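Local coordinates for protein glutamate racemase (Francisella tularensis subsp. tularensis, PDB 3OUT) that belongs to the Asp/Glu/hydantoin racemase family and has two domains built on parallel beta-sheets, with D-glutamic acid bound in the model, at residues B[97-100]-B[101-104]. Residues are numbered along the deposited sequence; the frame is centred on the assembly and turned at random.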
loop_
_atom_site.group_PDB
_atom_site.type_symbol
_atom_site.label_atom_id
_atom_site.label_comp_id
_atom_site.label_asym_id
_atom_site.label_seq_id
_atom_site.Cartn_x
_atom_site.Cartn_y
_atom_site.Cartn_z
ATOM N N VAL B 97 -23.329 -6.305 -7.456
ATOM C CA VAL B 97 -22.720 -5.000 -7.283
ATOM C C VAL B 97 -23.609 -3.947 -7.924
ATOM O O VAL B 97 -23.897 -4.008 -9.142
ATOM C CB VAL B 97 -21.313 -4.959 -7.937
ATOM C CG1 VAL B 97 -20.696 -3.588 -7.781
ATOM C CG2 VAL B 97 -20.420 -6.052 -7.358
ATOM N N ILE B 98 -24.034 -2.982 -7.115
ATOM C CA ILE B 98 -24.801 -1.834 -7.545
ATOM C C ILE B 98 -23.832 -0.661 -7.538
ATOM O O ILE B 98 -22.983 -0.592 -6.669
ATOM C CB ILE B 98 -25.935 -1.537 -6.530
ATOM C CG1 ILE B 98 -26.973 -2.680 -6.445
ATOM C CG2 ILE B 98 -26.592 -0.200 -6.807
ATOM C CD1 ILE B 98 -27.673 -2.927 -7.714
ATOM N N ASP B 99 -23.943 0.267 -8.470
ATOM C CA ASP B 99 -22.994 1.424 -8.512
ATOM C C ASP B 99 -23.720 2.737 -8.732
ATOM O O ASP B 99 -24.796 2.776 -9.342
ATOM C CB ASP B 99 -21.905 1.245 -9.557
ATOM C CG ASP B 99 -22.406 1.420 -10.944
ATOM O OD1 ASP B 99 -23.017 0.465 -11.491
ATOM O OD2 ASP B 99 -22.259 2.534 -11.473
ATOM N N VAL B 100 -23.139 3.822 -8.231
ATOM C CA VAL B 100 -23.803 5.131 -8.268
ATOM C C VAL B 100 -23.907 5.734 -9.662
ATOM O O VAL B 100 -24.809 6.532 -9.893
ATOM C CB VAL B 100 -23.157 6.178 -7.325
ATOM C CG1 VAL B 100 -23.523 5.892 -5.884
ATOM C CG2 VAL B 100 -21.564 6.286 -7.481
ATOM N N ILE B 101 -23.027 5.383 -10.605
ATOM C CA ILE B 101 -23.147 5.909 -11.953
ATOM C C ILE B 101 -24.369 5.300 -12.635
ATOM O O ILE B 101 -25.133 6.025 -13.275
ATOM C CB ILE B 101 -21.858 5.736 -12.773
ATOM C CG1 ILE B 101 -20.731 6.566 -12.146
ATOM C CG2 ILE B 101 -22.069 6.124 -14.246
ATOM C CD1 ILE B 101 -19.432 6.544 -12.922
ATOM N N THR B 102 -24.567 3.990 -12.474
ATOM C CA THR B 102 -25.819 3.364 -12.982
ATOM C C THR B 102 -27.048 4.066 -12.432
ATOM O O THR B 102 -28.020 4.311 -13.166
ATOM C CB THR B 102 -25.835 1.843 -12.659
ATOM O OG1 THR B 102 -24.696 1.231 -13.283
ATOM C CG2 THR B 102 -27.121 1.177 -13.131
ATOM N N ALA B 103 -27.025 4.391 -11.160
ATOM C CA ALA B 103 -28.113 5.144 -10.529
ATOM C C ALA B 103 -28.313 6.518 -11.162
ATOM O O ALA B 103 -29.433 6.909 -11.491
ATOM C CB ALA B 103 -27.859 5.279 -9.017
ATOM N N GLY B 104 -27.223 7.275 -11.330
ATOM C CA GLY B 104 -27.325 8.588 -11.972
ATOM C C GLY B 104 -27.903 8.521 -13.373
ATOM O O GLY B 104 -28.732 9.360 -13.749
#
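Asp99 caps the helix that starts at Val100 by bonding to Thr102, at the point where strand 97-99 runs straight into helix 100-106. This is an N-cap at the carboxyl end of a strand that is outermost, within this chain, in a parallel sheet. Before it, Ile98 pairs through its backbone with Ile73 and Ile75 of the neighbouring strand; Val100 also bonds to Ile75. Asp99 reaches forward to the first helical turn. Its chi1 of 73° sets CG over the main chain, between N and C, which brings both oxygens to Thr102. Asp99 OD2 accepts from Thr102 N (2.9 Å), and the donor comes from above the carboxylate plane. Asp99 OD1 accepts from Thr102 OG1 (2.6 Å) on the syn side. With one Thr102 donor on each oxygen, the carboxylate is held against rotation. Lys85 lies farther from OD1, as a weak, long ion pair. Asp99 O accepts from Ala103 N (3.3 Å). The Val100 side chain packs on Ser81 and the ligand-pocket residue Asn78 of helix 78-92, and on Ala211 of helix 208-221; it lies about 6 Å from the bound D-glutamic acid. Val100 O makes the next i to i+4 bond, accepting from Gly104 N (2.9 Å), while Ala103 CB sits 3.4 Å from Val100 O.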